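Local coordinates for protein 3-oxoadipate enol-lactonase (Burkholderia xenovorans, PDB 2XUA) that probably hydrolyses 3-oxoadipate enol-lactone in catechol breakdown, as an alpha/beta-hydrolase whose pocket holds laevulinic acid, at residues I117-A121 / D260-E264; A127-P132 / I193-R199; R143-M147 / K183-A187; R157-Y163 / S243-E249. All blocks are in the same frame, centred on the assembly; numbering follows the deposited sequence.

Interaction 1 of 4, residues I117-A121 / D260-E264; sequences IERVA and DFLTE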
# COMPACT_ATOMS: atom_id res chain seq x y z
N ILE B 117 -4.21 -13.42 25.01
CA ILE B 117 -3.63 -12.06 24.93
C ILE B 117 -2.53 -11.81 25.96
O ILE B 117 -2.70 -12.11 27.14
CB ILE B 117 -4.76 -10.93 25.05
CG1 ILE B 117 -5.76 -10.99 23.91
CG2 ILE B 117 -4.16 -9.54 25.15
CD1 ILE B 117 -5.21 -10.96 22.45
N GLU B 118 -1.38 -11.26 25.57
CA GLU B 118 -0.37 -10.93 26.58
C GLU B 118 -0.58 -9.53 27.12
O GLU B 118 -0.85 -9.36 28.29
CB GLU B 118 1.05 -11.17 26.07
CG GLU B 118 2.17 -10.59 26.90
CD GLU B 118 2.94 -11.63 27.67
OE1 GLU B 118 3.52 -12.55 27.02
OE2 GLU B 118 3.01 -11.51 28.93
N ARG B 119 -0.39 -8.52 26.27
CA ARG B 119 -0.48 -7.10 26.64
C ARG B 119 -1.24 -6.43 25.48
O ARG B 119 -1.25 -6.93 24.30
CB ARG B 119 0.89 -6.43 26.89
CG ARG B 119 1.66 -6.90 28.11
CD ARG B 119 2.76 -5.92 28.55
NE ARG B 119 3.12 -6.18 29.96
CZ ARG B 119 3.54 -5.28 30.87
NH1 ARG B 119 3.74 -4.00 30.54
NH2 ARG B 119 3.79 -5.68 32.13
N VAL B 120 -2.01 -5.37 25.81
CA VAL B 120 -2.86 -4.82 24.77
C VAL B 120 -2.53 -3.34 24.65
O VAL B 120 -2.32 -2.72 25.66
CB VAL B 120 -4.34 -5.16 25.07
CG1 VAL B 120 -4.96 -4.17 26.05
CG2 VAL B 120 -5.16 -5.30 23.82
N ALA B 121 -2.36 -2.80 23.43
CA ALA B 121 -2.19 -1.36 23.22
C ALA B 121 -3.47 -0.91 22.48
O ALA B 121 -3.74 -1.38 21.36
CB ALA B 121 -0.92 -1.03 22.37
N ASP B 260 8.15 0.34 24.20
CA ASP B 260 8.62 0.35 25.58
C ASP B 260 7.58 -0.33 26.46
O ASP B 260 7.93 -1.14 27.34
CB ASP B 260 8.91 1.78 26.09
CG ASP B 260 10.03 2.48 25.33
OD1 ASP B 260 10.83 1.88 24.56
OD2 ASP B 260 10.10 3.71 25.49
N PHE B 261 6.30 -0.07 26.20
CA PHE B 261 5.20 -0.70 26.95
C PHE B 261 5.19 -2.21 26.76
O PHE B 261 5.00 -2.95 27.71
CB PHE B 261 3.80 -0.12 26.60
CG PHE B 261 2.66 -0.92 27.14
CD1 PHE B 261 2.36 -0.91 28.51
CD2 PHE B 261 1.92 -1.74 26.30
CE1 PHE B 261 1.29 -1.71 29.02
CE2 PHE B 261 0.87 -2.55 26.81
CZ PHE B 261 0.56 -2.52 28.17
N LEU B 262 5.38 -2.69 25.54
CA LEU B 262 5.20 -4.13 25.31
C LEU B 262 6.42 -4.95 25.73
O LEU B 262 6.32 -6.18 25.91
CB LEU B 262 4.80 -4.45 23.87
CG LEU B 262 3.42 -3.97 23.42
CD1 LEU B 262 3.28 -4.24 21.91
CD2 LEU B 262 2.28 -4.60 24.21
N THR B 263 7.56 -4.28 25.88
CA THR B 263 8.78 -4.97 26.28
C THR B 263 9.19 -4.67 27.74
O THR B 263 10.18 -5.22 28.16
CB THR B 263 9.98 -4.60 25.40
OG1 THR B 263 10.19 -3.20 25.48
CG2 THR B 263 9.77 -5.00 23.96
N GLU B 264 8.45 -3.82 28.47
CA GLU B 264 8.73 -3.47 29.90
C GLU B 264 9.08 -4.73 30.70
O GLU B 264 8.26 -5.67 30.79
CB GLU B 264 7.47 -2.89 30.59
CG GLU B 264 7.19 -1.38 30.53
CD GLU B 264 5.68 -1.03 30.77
OE1 GLU B 264 4.82 -1.94 30.88
OE2 GLU B 264 5.34 0.17 30.85
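This is a strand-to-helix contact with a salt bridge, where the end of the C-terminal helix 251-263 lies against the start of strand 117-123. Arg119 is central. Its CA lies 6.5 Å from the CA of Leu262, and its side chain reaches along the helix end. Arg119 NH1 meets Glu264 OE1 in a salt bridge modelled very short, at 2.4 Å. Arg119 NH1 also makes a weak hydrogen bond to Phe261 O at 3.3 Å. Glu264 has a second charged partner in Arg236. In the alpha/beta-hydrolase fold the last helix packs on the central sheet, as here. Strand 117-123 runs parallel to its neighbours 94-99 and 209-214. The aliphatic part of Arg119 does the apolar work. Arg119 CD lies over one face of the Phe261 ring, and Arg119 CB is 3.5 Å from Leu262 CD2. Phe261 also reaches the strand backbone, with CE2 3.4 Å from Val120 O, and touches Leu210 on the next strand.

Interaction 2 of 4, residues A127-P132 / I193-R199; sequences ARIGSP and IDAADLR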
# COMPACT_ATOMS: atom_id res chain seq x y z
N ALA B 127 -14.26 2.29 24.17
CA ALA B 127 -15.05 1.06 24.34
C ALA B 127 -16.41 1.11 23.62
O ALA B 127 -17.05 0.06 23.41
CB ALA B 127 -15.22 0.71 25.83
N ARG B 128 -16.82 2.33 23.26
CA ARG B 128 -17.95 2.62 22.37
C ARG B 128 -17.52 3.82 21.47
O ARG B 128 -17.27 4.94 21.94
CB ARG B 128 -19.29 2.79 23.18
CG ARG B 128 -20.38 3.72 22.59
CD ARG B 128 -20.71 3.39 21.18
NE ARG B 128 -22.11 3.60 20.80
CZ ARG B 128 -22.54 3.53 19.53
NH1 ARG B 128 -21.67 3.29 18.54
NH2 ARG B 128 -23.81 3.68 19.24
N ILE B 129 -17.34 3.52 20.17
CA ILE B 129 -16.84 4.52 19.19
C ILE B 129 -18.05 5.14 18.48
O ILE B 129 -18.92 4.45 17.91
CB ILE B 129 -15.83 3.91 18.17
CG1 ILE B 129 -14.61 3.36 18.90
CG2 ILE B 129 -15.38 4.95 17.09
CD1 ILE B 129 -13.75 2.43 18.03
N GLY B 130 -18.08 6.47 18.54
CA GLY B 130 -19.06 7.29 17.85
C GLY B 130 -20.48 7.04 18.34
O GLY B 130 -20.69 6.81 19.53
N SER B 131 -21.43 7.05 17.41
CA SER B 131 -22.88 7.02 17.80
C SER B 131 -23.71 6.71 16.57
O SER B 131 -23.17 6.79 15.45
CB SER B 131 -23.27 8.39 18.35
OG SER B 131 -23.27 9.28 17.27
N PRO B 132 -25.03 6.39 16.75
CA PRO B 132 -25.81 6.02 15.57
C PRO B 132 -25.90 7.18 14.57
O PRO B 132 -25.96 6.96 13.35
CB PRO B 132 -27.17 5.66 16.16
CG PRO B 132 -26.80 5.16 17.59
CD PRO B 132 -25.74 6.10 18.02
N ILE B 193 -19.20 -1.56 14.38
CA ILE B 193 -18.68 -0.66 15.38
C ILE B 193 -19.89 0.01 16.13
O ILE B 193 -19.88 0.15 17.35
CB ILE B 193 -17.80 0.42 14.71
CG1 ILE B 193 -16.55 -0.23 14.04
CG2 ILE B 193 -17.46 1.51 15.69
CD1 ILE B 193 -16.11 0.59 12.79
N ASP B 194 -20.91 0.41 15.37
CA ASP B 194 -22.05 1.15 15.98
C ASP B 194 -22.75 0.26 17.01
O ASP B 194 -23.19 0.73 18.07
CB ASP B 194 -23.05 1.62 14.87
CG ASP B 194 -24.11 2.61 15.41
OD1 ASP B 194 -23.83 3.36 16.36
OD2 ASP B 194 -25.23 2.64 14.86
N ALA B 195 -22.81 -1.05 16.72
CA ALA B 195 -23.50 -2.01 17.61
C ALA B 195 -22.70 -2.43 18.83
O ALA B 195 -23.26 -2.89 19.81
CB ALA B 195 -23.94 -3.20 16.83
N ALA B 196 -21.38 -2.27 18.78
CA ALA B 196 -20.51 -2.72 19.84
C ALA B 196 -20.38 -1.67 20.90
O ALA B 196 -19.86 -0.57 20.71
CB ALA B 196 -19.09 -3.08 19.29
N ASP B 197 -20.85 -2.01 22.07
CA ASP B 197 -20.63 -1.13 23.19
C ASP B 197 -19.97 -2.02 24.21
O ASP B 197 -20.63 -2.84 24.89
CB ASP B 197 -21.95 -0.54 23.67
CG ASP B 197 -21.78 0.33 24.88
OD1 ASP B 197 -20.66 0.41 25.42
OD2 ASP B 197 -22.81 0.88 25.30
N LEU B 198 -18.65 -1.87 24.29
CA LEU B 198 -17.85 -2.70 25.17
C LEU B 198 -17.58 -2.04 26.51
O LEU B 198 -16.77 -2.53 27.29
CB LEU B 198 -16.54 -3.16 24.52
CG LEU B 198 -16.51 -4.32 23.50
CD1 LEU B 198 -17.82 -4.79 22.96
CD2 LEU B 198 -15.53 -4.05 22.36
N ARG B 199 -18.27 -0.94 26.78
CA ARG B 199 -18.09 -0.27 28.03
C ARG B 199 -18.39 -1.16 29.27
O ARG B 199 -17.67 -1.08 30.22
CB ARG B 199 -18.94 1.02 28.07
CG ARG B 199 -18.25 2.24 27.42
CD ARG B 199 -19.18 3.45 27.48
NE ARG B 199 -20.30 3.21 26.60
CZ ARG B 199 -21.42 3.94 26.56
NH1 ARG B 199 -21.58 4.97 27.39
NH2 ARG B 199 -22.38 3.63 25.71
O HOH W 1 -18.32 1.01 19.26
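Charged, backbone, water-mediated and apolar contacts join the loop 127-132 to the end of helix 183-195 and the chain that leaves it. The charged pair is Arg128 with Asp194. Arg128 NH2 and NH1 both donate to Asp194 OD1, at 2.9 and 3.1 Å, so one carboxylate oxygen takes both bonds of the salt bridge. Asp197 pairs within its own segment. Its OD1 accepts from the backbone N of Arg199 at 3.1 Å, an Asx turn, and Arg199 NH2 bridges to Asp197 OD2 at 2.8 Å. Arg128 CB lies beside this pair, 3.6 Å from Arg199 NE.

One direct backbone hydrogen bond crosses the contact, from Leu198 N to Ala127 O at 2.7 Å. A water fills the gap further along. It accepts from Ile129 N at 2.8 Å and donates to Ile193 O and Ala196 O, each at 2.6 Å.

Apolar contact is limited. Ile129 CB meets Ile193 CG2 at 3.8 Å, and Ala127 CB lies 3.7 Å from Arg199 CG. Ile129 also touches Ser100, the probable nucleophile, and its side chain is about 5 Å from the bound laevulinic acid at the nearest atoms. The two segments lie where the chain enters and leaves a helical cap inserted after strand 117-123, an arrangement characteristic of capped alpha/beta-hydrolases.

Interaction 3 of 4, residues R143-M147 / K183-A187; sequences RTEGM and KEGYA. With SHF (laevulinic acid), chain C.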
# COMPACT_ATOMS: atom_id res chain seq x y z
N ARG B 143 -22.75 3.02 0.91
CA ARG B 143 -23.51 2.05 0.09
C ARG B 143 -24.16 2.64 -1.15
O ARG B 143 -24.25 1.96 -2.18
CB ARG B 143 -24.58 1.28 0.94
CG ARG B 143 -23.93 0.33 1.91
CD ARG B 143 -24.78 -0.88 2.37
NE ARG B 143 -25.26 -0.58 3.68
CZ ARG B 143 -25.04 -1.29 4.78
NH1 ARG B 143 -24.36 -2.43 4.81
NH2 ARG B 143 -25.58 -0.82 5.86
N THR B 144 -24.55 3.92 -1.10
CA THR B 144 -25.38 4.51 -2.16
C THR B 144 -24.67 5.54 -2.98
O THR B 144 -25.17 5.95 -4.04
CB THR B 144 -26.69 5.15 -1.61
OG1 THR B 144 -26.38 6.28 -0.80
CG2 THR B 144 -27.43 4.13 -0.75
N GLU B 145 -23.49 5.94 -2.52
CA GLU B 145 -22.73 7.01 -3.20
C GLU B 145 -21.26 6.61 -3.43
O GLU B 145 -20.57 7.22 -4.26
CB GLU B 145 -22.79 8.32 -2.40
CG GLU B 145 -24.11 9.02 -2.42
CD GLU B 145 -24.04 10.35 -1.70
OE1 GLU B 145 -24.99 10.68 -0.97
OE2 GLU B 145 -23.03 11.06 -1.83
N GLY B 146 -20.78 5.58 -2.73
CA GLY B 146 -19.43 5.08 -2.95
C GLY B 146 -18.40 5.87 -2.13
O GLY B 146 -18.74 6.78 -1.40
N MSE B 147 -17.14 5.50 -2.27
CA MSE B 147 -16.16 5.82 -1.27
C MSE B 147 -15.44 7.13 -1.53
O MSE B 147 -14.83 7.68 -0.63
CB MSE B 147 -15.18 4.66 -1.15
CG MSE B 147 -15.85 3.37 -0.77
SE MSE B 147 -16.47 3.50 0.99
CE MSE B 147 -14.79 3.62 1.92
N LYS B 183 -17.25 -0.93 -0.75
CA LYS B 183 -18.21 -0.05 -0.05
C LYS B 183 -19.17 -0.78 0.88
O LYS B 183 -19.51 -0.27 1.94
CB LYS B 183 -18.95 0.87 -1.04
CG LYS B 183 -20.03 0.25 -1.85
CD LYS B 183 -20.31 1.15 -3.02
CE LYS B 183 -20.63 0.30 -4.23
NZ LYS B 183 -21.56 1.11 -5.05
N GLU B 184 -19.58 -1.99 0.47
CA GLU B 184 -20.43 -2.87 1.31
C GLU B 184 -19.64 -3.35 2.51
O GLU B 184 -20.14 -3.32 3.65
CB GLU B 184 -21.00 -4.08 0.49
CG GLU B 184 -21.80 -5.04 1.35
CD GLU B 184 -22.91 -4.38 2.17
OE1 GLU B 184 -23.27 -4.93 3.24
OE2 GLU B 184 -23.44 -3.30 1.77
N GLY B 185 -18.37 -3.74 2.26
CA GLY B 185 -17.46 -4.15 3.36
C GLY B 185 -17.32 -3.04 4.38
O GLY B 185 -17.39 -3.26 5.58
N TYR B 186 -17.09 -1.83 3.91
CA TYR B 186 -16.92 -0.66 4.79
C TYR B 186 -18.22 -0.38 5.57
O TYR B 186 -18.22 -0.27 6.79
CB TYR B 186 -16.60 0.54 3.91
CG TYR B 186 -16.40 1.82 4.68
CD1 TYR B 186 -15.13 2.18 5.16
CD2 TYR B 186 -17.49 2.67 4.96
CE1 TYR B 186 -14.92 3.39 5.85
CE2 TYR B 186 -17.30 3.87 5.69
CZ TYR B 186 -16.02 4.23 6.12
OH TYR B 186 -15.82 5.40 6.84
N ALA B 187 -19.34 -0.23 4.87
CA ALA B 187 -20.63 -0.07 5.56
C ALA B 187 -20.90 -1.21 6.59
O ALA B 187 -21.39 -0.96 7.70
CB ALA B 187 -21.75 0.00 4.52
C4 SHF C . -13.20 5.60 9.33
C5 SHF C . -11.91 5.01 9.91
C3 SHF C . -14.14 6.42 10.23
C2 SHF C . -13.56 7.11 11.49
C1 SHF C . -14.42 8.36 11.95
O4 SHF C . -13.47 5.45 8.12
O1 SHF C . -13.97 9.45 11.56
OH1 SHF C . -15.42 8.24 12.74
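Two helices of the cap domain of this alpha/beta-hydrolase meet here: the end of helix 132-145 and the start of helix 183-195. Arg143 comes first, with its CA 5.7 Å from that of Lys183. Its side chain runs over the second helix, and Arg143 CG is 3.4 Å from Ala187 CB. The same methyl lies over one face of the guanidinium. Arg143 NH1 forms a salt bridge with Glu184 OE1 at 3.1 Å. A second salt bridge, from Arg143 NH2 to Glu191, ties the arginine further along the same helix. At Gly146 the chain leaves the helix with positive phi. Its CA lies 4.0 Å from Lys183 CD, so the lysine's aliphatic part packs on the bend. Met147, a selenomethionine, then turns toward the second helix. Its CG is 4.0 Å from Lys183 CB. The SE lies over the face of the Tyr186 ring, 4.5 Å from the centroid, a Met-aromatic contact. The CE methyl sits closer, 3.8 Å from the centroid, as a CH-pi contact. This packing lies against one face of a ring that lines the ligand pocket. At its far end, Tyr186 OH donates a hydrogen bond to O4 of laevulinic acid at 2.7 Å.

Interaction 4 of 4, residues R157-Y163 / S243-E249; sequences RWFTADY and SHISNIE. With SHF (laevulinic acid), chain C.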
# COMPACT_ATOMS: atom_id res chain seq x y z
N ARG B 157 -10.60 13.93 9.15
CA ARG B 157 -10.70 13.57 10.58
C ARG B 157 -9.51 12.74 11.06
O ARG B 157 -9.40 12.44 12.25
CB ARG B 157 -12.02 12.81 10.83
CG ARG B 157 -13.24 13.76 10.72
CD ARG B 157 -14.53 12.97 10.43
NE ARG B 157 -14.93 12.08 11.54
CZ ARG B 157 -15.36 12.49 12.75
NH1 ARG B 157 -15.43 13.80 13.06
NH2 ARG B 157 -15.71 11.57 13.66
N TRP B 158 -8.63 12.35 10.14
CA TRP B 158 -7.56 11.40 10.46
C TRP B 158 -6.24 12.09 10.71
O TRP B 158 -5.40 11.57 11.41
CB TRP B 158 -7.37 10.43 9.29
CG TRP B 158 -8.44 9.38 9.20
CD1 TRP B 158 -9.63 9.29 9.91
CD2 TRP B 158 -8.40 8.24 8.33
NE1 TRP B 158 -10.34 8.17 9.49
CE2 TRP B 158 -9.58 7.51 8.53
CE3 TRP B 158 -7.47 7.80 7.38
CZ2 TRP B 158 -9.86 6.36 7.82
CZ3 TRP B 158 -7.72 6.64 6.70
CH2 TRP B 158 -8.93 5.93 6.90
N PHE B 159 -6.04 13.27 10.11
CA PHE B 159 -4.77 13.99 10.30
C PHE B 159 -5.04 15.42 10.58
O PHE B 159 -6.08 15.91 10.11
CB PHE B 159 -3.94 13.90 9.00
CG PHE B 159 -3.60 12.48 8.61
CD1 PHE B 159 -2.65 11.76 9.30
CD2 PHE B 159 -4.28 11.85 7.58
CE1 PHE B 159 -2.32 10.43 8.96
CE2 PHE B 159 -3.96 10.53 7.23
CZ PHE B 159 -2.93 9.82 7.93
N THR B 160 -4.15 16.12 11.31
CA THR B 160 -4.32 17.58 11.44
C THR B 160 -4.13 18.20 10.05
O THR B 160 -3.54 17.56 9.15
CB THR B 160 -3.32 18.19 12.44
OG1 THR B 160 -1.98 17.93 11.97
CG2 THR B 160 -3.52 17.52 13.82
N ALA B 161 -4.73 19.37 9.84
CA ALA B 161 -4.57 20.15 8.60
C ALA B 161 -3.10 20.31 8.24
O ALA B 161 -2.71 20.24 7.05
CB ALA B 161 -5.22 21.56 8.74
N ASP B 162 -2.28 20.56 9.23
CA ASP B 162 -0.89 20.87 8.94
C ASP B 162 -0.18 19.61 8.41
O ASP B 162 0.62 19.68 7.49
CB ASP B 162 -0.19 21.30 10.21
CG ASP B 162 1.32 21.53 10.02
OD1 ASP B 162 1.74 22.28 9.09
OD2 ASP B 162 2.08 20.96 10.82
N TYR B 163 -0.43 18.46 9.04
CA TYR B 163 0.22 17.23 8.57
C TYR B 163 -0.22 16.97 7.15
O TYR B 163 0.58 16.53 6.33
CB TYR B 163 -0.16 16.04 9.45
CG TYR B 163 0.51 14.75 8.99
CD1 TYR B 163 1.74 14.41 9.46
CD2 TYR B 163 -0.10 13.91 8.08
CE1 TYR B 163 2.40 13.26 9.01
CE2 TYR B 163 0.54 12.78 7.61
CZ TYR B 163 1.80 12.46 8.10
OH TYR B 163 2.45 11.36 7.68
N SER B 243 -3.98 13.62 15.55
CA SER B 243 -5.40 13.36 15.39
C SER B 243 -5.57 11.83 15.43
O SER B 243 -4.89 11.14 16.21
CB SER B 243 -5.90 13.99 14.09
OG SER B 243 -7.29 13.75 13.92
N HIS B 244 -6.39 11.30 14.54
CA HIS B 244 -6.95 9.98 14.72
C HIS B 244 -5.96 8.85 14.29
O HIS B 244 -5.94 7.79 14.91
CB HIS B 244 -8.27 9.92 13.98
CG HIS B 244 -9.02 8.64 14.16
ND1 HIS B 244 -9.31 8.12 15.42
CD2 HIS B 244 -9.58 7.80 13.26
CE1 HIS B 244 -10.03 7.02 15.26
NE2 HIS B 244 -10.21 6.80 13.97
N ILE B 245 -5.17 9.07 13.23
CA ILE B 245 -4.25 8.01 12.75
C ILE B 245 -2.87 8.39 13.28
O ILE B 245 -1.97 8.85 12.50
CB ILE B 245 -4.30 7.92 11.23
CG1 ILE B 245 -5.73 7.67 10.71
CG2 ILE B 245 -3.29 6.85 10.74
CD1 ILE B 245 -6.36 6.36 11.20
N SER B 246 -2.74 8.32 14.62
CA SER B 246 -1.56 8.82 15.33
C SER B 246 -0.28 8.03 15.09
O SER B 246 0.82 8.54 15.27
CB SER B 246 -1.82 8.93 16.84
OG SER B 246 -1.87 7.69 17.49
N ASN B 247 -0.44 6.77 14.70
CA ASN B 247 0.78 5.96 14.41
C ASN B 247 1.47 6.41 13.11
O ASN B 247 2.63 6.05 12.83
CB ASN B 247 0.40 4.48 14.26
CG ASN B 247 -0.34 4.22 12.99
OD1 ASN B 247 -1.42 4.78 12.79
ND2 ASN B 247 0.26 3.42 12.08
N ILE B 248 0.75 7.14 12.28
CA ILE B 248 1.32 7.84 11.13
C ILE B 248 1.78 9.25 11.40
O ILE B 248 2.95 9.59 11.20
CB ILE B 248 0.39 7.79 9.94
CG1 ILE B 248 0.41 6.36 9.43
CG2 ILE B 248 0.94 8.67 8.76
CD1 ILE B 248 -0.59 6.12 8.34
N GLU B 249 0.86 10.10 11.86
CA GLU B 249 1.22 11.47 12.15
C GLU B 249 2.35 11.62 13.20
O GLU B 249 3.18 12.49 13.07
CB GLU B 249 -0.05 12.32 12.48
CG GLU B 249 0.33 13.79 12.80
CD GLU B 249 -0.88 14.74 12.59
OE1 GLU B 249 -1.96 14.23 12.13
OE2 GLU B 249 -0.73 15.95 12.90
C4 SHF C . -13.20 5.60 9.33
C5 SHF C . -11.91 5.01 9.91
C3 SHF C . -14.14 6.42 10.23
C2 SHF C . -13.56 7.11 11.49
C1 SHF C . -14.42 8.36 11.95
O4 SHF C . -13.47 5.45 8.12
O1 SHF C . -13.97 9.45 11.56
OH1 SHF C . -15.42 8.24 12.74
O HOH W 2 -3.29 12.24 13.17
O HOH W 3 -8.24 15.62 12.17
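One carboxylate, that of Glu249, holds the chain just before helix 161-166 through two hydrogen bonds. Thr160 N donates to Glu249 OE1 at 3.0 Å, and Thr160 OG1 to Glu249 OE2 at 2.5 Å. Thr160 is also the N-cap of that helix, where its OG1 accepts a weak bond from Tyr163 N at 3.4 Å. A water extends the network. It donates to Glu249 OE1 and Trp158 O and accepts from Ser243 N. Trp158 O also accepts directly from Ile245 N at 3.1 Å.

The rest is largely apolar. Ile245 CD1 lies over the five-membered ring of Trp158, 4.2 Å from its centroid. Phe159 CE1 is 3.7 Å from Ile248 CG2, and Glu249 CA sits over the Tyr163 ring. Ile248 also packs on Val169 of the second subunit.

Trp158 and Arg157 reach the ligand. Arg157 NE donates to laevulinic acid O1 at 2.8 Å, and Trp158 CZ2 is 3.2 Å from its C5. His244 hydrogen-bonds Asp217 through ND1 and touches Ser100, consistent with a Ser-His-Asp triad. The cap is thus joined to the probable catalytic-histidine loop of an alpha/beta-hydrolase active site.

How the interactions relate
Interactions 3 and 4 both touch the laevulinic acid, with Tyr186 bound to its O4 and Arg157 to its O1. Their centres are 23 Å apart and their nearest atoms about 6 Å, yet Tyr186 and Arg157, both from the cap, bind the same small ligand. Interactions 2 and 3 share helix 183-195; their centres are 20 Å apart and their nearest atoms about 6 Å. Interaction 2 joins the cap's two connections, interaction 3 lies within the cap, and interaction 4 joins it to the probable catalytic-histidine loop. Interaction 1 belongs to the core sheet, its centre about 35 Å from that of interaction 3, on opposite sides of the chain's centre. Helices 246-249 and 251-263 link interactions 4 and 1 in sequence.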